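Local coordinates for protein phosphodiesterase (Pseudomonas aeruginosa, PDB 4G75) that acts as a colicin M-like bacteriocin, a magnesium-binding peptidoglycan-degrading hydrolase that probably cleaves the lipid-linked peptidoglycan precursor, at residues Gly52-Pro57 and Glu256-Leu261; Leu92-Tyr97 and Asn111-His116; Ile168-Lys173 and Gly234-Tyr239. All blocks are in the same frame, centred on the assembly; numbering follows the deposited sequence. Where two conformers were deposited one is given.

Interaction 1: Gly52-Pro57 and Glu256-Leu261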
# COMPACT_ATOMS: atom_id res chain seq x y z
N GLY A 52 -3.21 -7.24 -6.68
CA GLY A 52 -2.03 -6.72 -6.01
C GLY A 52 -0.71 -6.97 -6.71
O GLY A 52 0.35 -6.73 -6.14
N ASP A 53 -0.78 -7.46 -7.95
CA ASP A 53 0.42 -7.75 -8.73
C ASP A 53 0.89 -6.46 -9.39
O ASP A 53 0.79 -6.30 -10.60
CB ASP A 53 0.08 -8.81 -9.78
CG ASP A 53 1.31 -9.43 -10.43
OD1 ASP A 53 2.38 -9.50 -9.77
OD2 ASP A 53 1.20 -9.86 -11.60
N TRP A 54 1.39 -5.52 -8.59
CA TRP A 54 1.54 -4.14 -9.05
C TRP A 54 2.94 -3.77 -9.55
O TRP A 54 3.09 -2.83 -10.34
CB TRP A 54 1.12 -3.16 -7.93
CG TRP A 54 2.05 -3.15 -6.75
CD1 TRP A 54 2.11 -4.07 -5.74
CD2 TRP A 54 3.04 -2.16 -6.44
NE1 TRP A 54 3.08 -3.72 -4.84
CE2 TRP A 54 3.66 -2.55 -5.24
CE3 TRP A 54 3.46 -0.98 -7.07
CZ2 TRP A 54 4.68 -1.81 -4.65
CZ3 TRP A 54 4.47 -0.25 -6.48
CH2 TRP A 54 5.07 -0.66 -5.29
N GLU A 55 3.94 -4.50 -9.08
CA GLU A 55 5.33 -4.21 -9.44
C GLU A 55 5.57 -4.49 -10.92
O GLU A 55 6.15 -3.66 -11.63
CB GLU A 55 6.28 -5.06 -8.60
CG GLU A 55 6.22 -4.79 -7.10
CD GLU A 55 5.34 -5.78 -6.37
OE1 GLU A 55 4.34 -6.25 -6.96
OE2 GLU A 55 5.64 -6.08 -5.20
N LYS A 56 5.13 -5.64 -11.39
CA LYS A 56 5.43 -6.04 -12.76
C LYS A 56 4.86 -5.10 -13.84
O LYS A 56 5.59 -4.69 -14.73
CB LYS A 56 5.02 -7.50 -13.00
CG LYS A 56 5.93 -8.50 -12.28
CD LYS A 56 5.37 -9.91 -12.39
CE LYS A 56 6.24 -10.91 -11.64
NZ LYS A 56 5.75 -12.30 -11.85
N PRO A 57 3.58 -4.73 -13.73
CA PRO A 57 3.06 -3.81 -14.76
C PRO A 57 3.82 -2.48 -14.80
O PRO A 57 4.10 -1.98 -15.89
CB PRO A 57 1.61 -3.56 -14.34
CG PRO A 57 1.29 -4.60 -13.31
CD PRO A 57 2.56 -5.10 -12.73
N GLU A 256 14.89 -6.58 -7.24
CA GLU A 256 15.99 -5.96 -7.97
C GLU A 256 15.47 -4.86 -8.89
O GLU A 256 16.03 -3.76 -8.96
CB GLU A 256 16.78 -7.01 -8.76
CG GLU A 256 18.02 -6.46 -9.46
CD GLU A 256 18.99 -7.55 -9.91
OE1 GLU A 256 18.87 -8.69 -9.41
OE2 GLU A 256 19.87 -7.26 -10.75
N GLY A 257 14.37 -5.16 -9.58
CA GLY A 257 13.77 -4.21 -10.49
C GLY A 257 13.26 -2.98 -9.76
O GLY A 257 13.47 -1.85 -10.21
N MSE A 258 12.60 -3.19 -8.63
CA MSE A 258 12.05 -2.08 -7.87
C MSE A 258 13.15 -1.21 -7.28
O MSE A 258 13.02 0.01 -7.22
CB MSE A 258 11.10 -2.58 -6.76
CG MSE A 258 9.83 -3.26 -7.29
SE MSE A 258 8.76 -2.05 -8.39
CE MSE A 258 8.11 -0.87 -6.97
N THR A 259 14.24 -1.83 -6.84
CA THR A 259 15.40 -1.08 -6.34
C THR A 259 15.97 -0.18 -7.43
O THR A 259 16.30 0.98 -7.18
CB THR A 259 16.49 -2.03 -5.80
OG1 THR A 259 15.91 -2.91 -4.84
CG2 THR A 259 17.62 -1.25 -5.15
N ARG A 260 16.08 -0.71 -8.65
CA ARG A 260 16.57 0.09 -9.76
C ARG A 260 15.61 1.22 -10.08
O ARG A 260 16.02 2.36 -10.26
CB ARG A 260 16.82 -0.78 -11.00
CG ARG A 260 17.52 -0.03 -12.13
CD ARG A 260 17.81 -0.93 -13.32
NE ARG A 260 18.33 -0.15 -14.44
CZ ARG A 260 18.80 -0.69 -15.56
NH1 ARG A 260 18.82 -2.00 -15.72
NH2 ARG A 260 19.26 0.10 -16.53
N LEU A 261 14.31 0.90 -10.13
CA LEU A 261 13.29 1.92 -10.34
C LEU A 261 13.42 3.05 -9.32
O LEU A 261 13.35 4.23 -9.67
CB LEU A 261 11.89 1.30 -10.28
CG LEU A 261 10.72 2.27 -10.37
CD1 LEU A 261 10.77 3.07 -11.66
CD2 LEU A 261 9.39 1.53 -10.26
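Glu55 OE1 forms a salt bridge to Arg251, which also makes a weak hydrogen bond to the carbonyl of Gly52. Both carboxylate oxygens of Glu55 are hydrogen-bonded outside the contact, while CB and CG of the same residue touch the selenomethionine Met258. Met258 and Trp54 form a Met-aromatic contact that joins helix 255-264 to the residues at the start of helix 55-65; Glu55 lines it. The approach to this point is set by a Schellman motif. Gly52, with positive phi, is its C-prime residue and closes the preceding helix. Asp53 then centres an inverse gamma turn, with a weak bond of 2.9 Å from Trp54 N to Gly52 O.

Met258 comes from helix 255-264 and bends at both chi2 (-60°) and chi3 (-71°). The bends carry its methyl group to the six-membered ring of Trp54. CE lies 3.5 Å from Trp54 CH2, and meets the ring obliquely. The selenium sits farther off, with Met258 SE 5.4 Å from the centroid of the Trp54 six-membered ring. Glu55 also touches the indole: its CG stands 3.9 Å above one face of the Trp54 ring, toward the rim.

The contact is buried, and no hydrogen bond crosses it. Pro144, Ala145 and Phe148 of helix 143-153 pack on Trp54, and Leu59 and Phe245 pack on Met258. The Glu55 and Met258 side chains cross at about a right angle. Met258 SE is 3.9 Å from Glu55 CB, and Met258 CG is also 3.9 Å from Glu55 CG.

Interaction 2: Leu92-Tyr97 and Asn111-His116. With EDO (1,2-ethanediol), chain N.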
# COMPACT_ATOMS: atom_id res chain seq x y z
N LEU A 92 -3.84 4.82 -9.67
CA LEU A 92 -3.71 3.87 -8.57
C LEU A 92 -4.07 4.43 -7.18
O LEU A 92 -4.79 3.78 -6.42
CB LEU A 92 -2.33 3.21 -8.58
CG LEU A 92 -2.17 2.12 -9.66
CD1 LEU A 92 -0.70 1.86 -9.97
CD2 LEU A 92 -2.90 0.83 -9.27
N PRO A 93 -3.60 5.64 -6.83
CA PRO A 93 -3.99 6.14 -5.51
C PRO A 93 -5.48 6.44 -5.42
O PRO A 93 -6.06 6.34 -4.33
CB PRO A 93 -3.21 7.46 -5.37
CG PRO A 93 -2.14 7.40 -6.38
CD PRO A 93 -2.61 6.51 -7.49
N GLN A 94 -6.10 6.81 -6.53
CA GLN A 94 -7.53 7.09 -6.54
C GLN A 94 -8.33 5.80 -6.37
O GLN A 94 -9.33 5.78 -5.65
CB GLN A 94 -7.94 7.82 -7.82
CG GLN A 94 -9.42 8.19 -7.86
CD GLN A 94 -9.76 9.30 -6.88
OE1 GLN A 94 -9.22 10.40 -6.95
NE2 GLN A 94 -10.66 9.01 -5.94
N ALA A 95 -7.87 4.72 -7.00
CA ALA A 95 -8.51 3.42 -6.84
C ALA A 95 -8.44 2.97 -5.37
O ALA A 95 -9.42 2.48 -4.81
CB ALA A 95 -7.83 2.38 -7.73
N ASP A 96 -7.28 3.15 -4.76
CA ASP A 96 -7.15 2.77 -3.36
C ASP A 96 -8.11 3.57 -2.50
O ASP A 96 -8.77 3.02 -1.60
CB ASP A 96 -5.72 2.97 -2.87
CG ASP A 96 -5.50 2.34 -1.50
OD1 ASP A 96 -5.41 1.10 -1.45
OD2 ASP A 96 -5.45 3.09 -0.50
N TYR A 97 -8.18 4.87 -2.76
CA TYR A 97 -9.02 5.76 -1.97
C TYR A 97 -10.50 5.46 -2.19
O TYR A 97 -11.32 5.64 -1.29
CB TYR A 97 -8.72 7.22 -2.27
CG TYR A 97 -9.35 8.14 -1.25
CD1 TYR A 97 -8.93 8.15 0.06
CD2 TYR A 97 -10.41 8.99 -1.61
CE1 TYR A 97 -9.51 8.97 1.01
CE2 TYR A 97 -11.00 9.82 -0.67
CZ TYR A 97 -10.55 9.81 0.64
OH TYR A 97 -11.13 10.62 1.59
N ASN A 111 -12.52 1.18 -12.02
CA ASN A 111 -13.31 1.80 -13.09
C ASN A 111 -13.72 3.22 -12.74
O ASN A 111 -13.73 4.11 -13.60
CB ASN A 111 -14.53 0.95 -13.44
CG ASN A 111 -14.15 -0.32 -14.17
OD1 ASN A 111 -13.11 -0.38 -14.83
ND2 ASN A 111 -14.99 -1.34 -14.06
N ARG A 112 -14.05 3.45 -11.47
CA ARG A 112 -14.39 4.79 -11.02
C ARG A 112 -13.18 5.70 -11.16
O ARG A 112 -13.29 6.83 -11.66
CB ARG A 112 -14.88 4.77 -9.56
CG ARG A 112 -15.62 6.04 -9.15
CD ARG A 112 -15.97 6.06 -7.66
NE ARG A 112 -16.72 4.89 -7.22
CZ ARG A 112 -18.02 4.69 -7.44
NH1 ARG A 112 -18.73 5.58 -8.13
NH2 ARG A 112 -18.61 3.58 -7.00
N ALA A 113 -12.02 5.21 -10.73
CA ALA A 113 -10.78 5.97 -10.84
C ALA A 113 -10.42 6.29 -12.29
O ALA A 113 -9.81 7.32 -12.56
CB ALA A 113 -9.62 5.21 -10.15
N GLN A 114 -10.80 5.42 -13.22
CA GLN A 114 -10.39 5.59 -14.61
C GLN A 114 -11.48 6.24 -15.46
O GLN A 114 -11.34 6.33 -16.68
CB GLN A 114 -9.91 4.26 -15.22
CG GLN A 114 -8.69 3.72 -14.49
CD GLN A 114 -7.97 2.60 -15.23
OE1 GLN A 114 -8.58 1.62 -15.65
NE2 GLN A 114 -6.66 2.73 -15.36
N ASN A 115 -12.54 6.70 -14.82
CA ASN A 115 -13.63 7.37 -15.53
C ASN A 115 -13.29 8.84 -15.77
O ASN A 115 -13.92 9.73 -15.21
CB ASN A 115 -14.94 7.24 -14.75
CG ASN A 115 -16.14 7.64 -15.58
OD1 ASN A 115 -16.05 7.82 -16.80
ND2 ASN A 115 -17.29 7.77 -14.92
N HIS A 116 -12.28 9.07 -16.60
CA HIS A 116 -11.87 10.42 -16.95
C HIS A 116 -11.19 10.44 -18.31
O HIS A 116 -10.91 9.39 -18.88
CB HIS A 116 -10.95 11.02 -15.87
CG HIS A 116 -9.66 10.29 -15.68
ND1 HIS A 116 -8.57 10.48 -16.50
CD2 HIS A 116 -9.26 9.41 -14.73
CE1 HIS A 116 -7.56 9.74 -16.08
NE2 HIS A 116 -7.96 9.07 -15.01
C1 EDO N . -14.73 5.58 -18.96
O1 EDO N . -14.49 6.47 -20.05
C2 EDO N . -13.77 4.40 -19.06
O2 EDO N . -12.42 4.86 -18.92
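Ala113 presses its methyl group against Gln94 and Ala95 of helix 81-102. This is the tight part of the contact. The CA atoms of Ala95 and Ala113 are 5.3 Å apart, a spacing that the small alanine side chains make possible. Ala113 CB lies 3.6 Å from the backbone N of Ala95 and 4.1 Å from Ala95 CB. The methyl thus sits on the backbone of the other helix as well as on its side chains.

Gln94 covers the same methyl group with its stem. Its CG is anti to the backbone N (chi1 -178°), which places Gln94 CG 3.8 Å from Ala113 CB. The chain then bends at chi2 (71°). The amide NE2 is hydrogen-bonded to Asn98 OD1, one turn further along the same helix; across the contact it is the CB and CG of Gln94 that touch Ala113.

Just beyond Ala113 the chain leaves the helix, and the packing between the segments gives way to polar links. Gln114 NE2 and His116 NE2 bond to different oxygens of Asp91, which lies just before Leu92. The carbonyl oxygen of Ala113 lies at the edge of the His116 ring, in its plane. On the looser side, where Asn115 is exposed, a 1,2-ethanediol probably left from crystallisation donates from O2 to the carbonyl O of Gln114 over 2.9 Å. Its C1 is 3.4 Å from Asn115 OD1.

The contact lies away from the magnesium site. Two successive helices, 81-102 and 106-113, are joined by a short turn and held together by a close alanine pair: a helix-loop-helix unit in the helical part of the protein.

Interaction 3: Ile168-Lys173 and Gly234-Tyr239. With EDO (1,2-ethanediol), chain K; EDO (1,2-ethanediol), chain C.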
# COMPACT_ATOMS: atom_id res chain seq x y z
N ILE A 168 -2.55 -6.60 11.16
CA ILE A 168 -1.56 -7.26 12.00
C ILE A 168 -2.23 -7.94 13.19
O ILE A 168 -3.35 -7.59 13.56
CB ILE A 168 -0.42 -6.32 12.45
CG1 ILE A 168 -0.98 -5.13 13.24
CG2 ILE A 168 0.39 -5.85 11.24
CD1 ILE A 168 0.11 -4.30 13.93
N LYS A 169 -1.54 -8.92 13.77
CA LYS A 169 -2.07 -9.71 14.87
C LYS A 169 -1.01 -9.89 15.94
O LYS A 169 -0.56 -11.01 16.20
CB LYS A 169 -2.49 -11.09 14.36
CG LYS A 169 -3.49 -11.08 13.21
CD LYS A 169 -4.90 -10.79 13.72
CE LYS A 169 -5.95 -11.14 12.67
NZ LYS A 169 -5.90 -10.27 11.47
N PRO A 170 -0.59 -8.79 16.58
CA PRO A 170 0.52 -8.90 17.53
C PRO A 170 0.16 -9.80 18.71
O PRO A 170 -0.96 -9.75 19.22
CB PRO A 170 0.74 -7.46 18.00
CG PRO A 170 0.03 -6.60 16.99
CD PRO A 170 -1.12 -7.42 16.51
N ASN A 171 1.11 -10.63 19.11
CA ASN A 171 0.94 -11.54 20.23
C ASN A 171 1.71 -10.97 21.42
O ASN A 171 2.92 -11.17 21.54
CB ASN A 171 1.46 -12.92 19.85
CG ASN A 171 1.16 -13.97 20.90
OD1 ASN A 171 0.87 -13.66 22.04
ND2 ASN A 171 1.23 -15.24 20.49
N VAL A 172 1.02 -10.23 22.27
CA VAL A 172 1.68 -9.53 23.37
C VAL A 172 2.37 -10.49 24.33
O VAL A 172 3.50 -10.25 24.78
CB VAL A 172 0.69 -8.63 24.14
CG1 VAL A 172 1.39 -7.92 25.28
CG2 VAL A 172 0.05 -7.62 23.19
N LYS A 173 1.71 -11.60 24.62
CA LYS A 173 2.28 -12.60 25.52
C LYS A 173 3.61 -13.15 25.04
O LYS A 173 4.42 -13.62 25.84
CB LYS A 173 1.29 -13.75 25.77
CG LYS A 173 0.11 -13.34 26.63
CD LYS A 173 -0.68 -14.55 27.10
CE LYS A 173 -1.44 -15.19 25.96
NZ LYS A 173 -2.48 -14.28 25.41
N GLY A 234 -5.10 -2.98 28.10
CA GLY A 234 -4.55 -1.78 27.52
C GLY A 234 -4.74 -1.78 26.03
O GLY A 234 -5.75 -2.27 25.53
N GLU A 235 -3.78 -1.22 25.32
CA GLU A 235 -3.90 -1.15 23.87
C GLU A 235 -2.55 -1.08 23.19
O GLU A 235 -1.52 -0.81 23.82
CB GLU A 235 -4.76 0.05 23.47
CG GLU A 235 -4.19 1.38 23.85
CD GLU A 235 -5.18 2.51 23.66
OE1 GLU A 235 -6.40 2.26 23.71
OE2 GLU A 235 -4.74 3.66 23.47
N ILE A 236 -2.57 -1.36 21.90
CA ILE A 236 -1.41 -1.24 21.05
C ILE A 236 -1.63 -0.03 20.14
O ILE A 236 -2.68 0.09 19.50
CB ILE A 236 -1.25 -2.50 20.17
CG1 ILE A 236 -0.90 -3.71 21.05
CG2 ILE A 236 -0.19 -2.30 19.10
CD1 ILE A 236 -0.80 -5.01 20.29
N ARG A 237 -0.66 0.88 20.12
CA ARG A 237 -0.65 1.98 19.17
C ARG A 237 0.61 1.88 18.31
O ARG A 237 1.43 0.99 18.50
CB ARG A 237 -0.72 3.32 19.89
CG ARG A 237 -1.91 3.43 20.84
CD ARG A 237 -2.32 4.87 21.08
NE ARG A 237 -1.34 5.61 21.86
CZ ARG A 237 -1.31 5.63 23.19
NH1 ARG A 237 -2.22 4.94 23.88
NH2 ARG A 237 -0.38 6.32 23.83
N ALA A 238 0.75 2.80 17.36
CA ALA A 238 1.91 2.76 16.48
C ALA A 238 2.41 4.15 16.18
O ALA A 238 1.62 5.08 15.98
CB ALA A 238 1.55 2.05 15.18
N TYR A 239 3.73 4.28 16.14
CA TYR A 239 4.35 5.55 15.78
C TYR A 239 4.33 5.80 14.27
O TYR A 239 4.29 4.85 13.47
CB TYR A 239 5.79 5.61 16.29
CG TYR A 239 5.92 5.56 17.80
CD1 TYR A 239 5.92 6.73 18.55
CD2 TYR A 239 6.04 4.35 18.46
CE1 TYR A 239 6.04 6.69 19.93
CE2 TYR A 239 6.16 4.30 19.85
CZ TYR A 239 6.16 5.48 20.57
OH TYR A 239 6.28 5.44 21.95
C1 EDO K . 4.55 -10.62 18.88
O1 EDO K . 3.67 -10.90 17.79
C2 EDO K . 5.94 -11.14 18.57
O2 EDO K . 6.59 -10.24 17.67
C1 EDO C . 2.59 6.19 19.83
O1 EDO C . 2.68 7.08 20.95
C2 EDO C . 1.48 6.69 18.92
O2 EDO C . 0.28 6.80 19.70
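Ile236 points its CD1 methyl group at Pro170 and Val172. The contact is wholly apolar. Ile236 CD1 lies 3.7 Å from Pro170 CB, close to the proline ring, which it approaches obliquely. Val172 meets it tip to tip, with Val172 CG2 4.0 Å from Ile236 CD1. The isoleucine reaches this far because its chain is extended at chi2 (177°).

The second shell fixes both sides. Ile236 is hydrogen-bonded through its backbone to Ile283 and packs on Val285, both of strand 283-290. Val172 leans on Ile287 of the same strand, and Pro170 on Tyr198 and Met175.

On strand 229-243, Glu235 and Arg237 flank Ile236. In one of the two conformers of Arg237, its NH1 forms a salt bridge to the anti lone pair of Glu235 OE2, 2.9 Å away. Two 1,2-ethanediols, probably from the crystallisation liquor, bind at the margins. One accepts a nearly straight bond (172°) at O1 from Asn171 N, 2.9 Å away. The other lies over one face of the Tyr239 ring.

A loop thus packs on a strand of the mixed, largely antiparallel sheet in the colicin M family domain, which carries the magnesium site.

In the fold
Interactions 1 and 2 belong to the helical part of the chain, and helices 55-65 and 81-102 follow each other in sequence. Their centres are 20 Å apart and they do not touch. Interaction 3 lies on the opposite side of the chain's centre from both, in the sheet. Every touching residue of interaction 1 is buried, while interactions 2 and 3 each include one partly exposed residue. None has a hydrogen bond between its segments, but the chemistry differs: a seleno-methyl group on an indole in the first, methyl on backbone in the second, aliphatic tips in the third. Strand 229-243 of interaction 3 precedes helix 255-264 of interaction 1, which links sheet and helices.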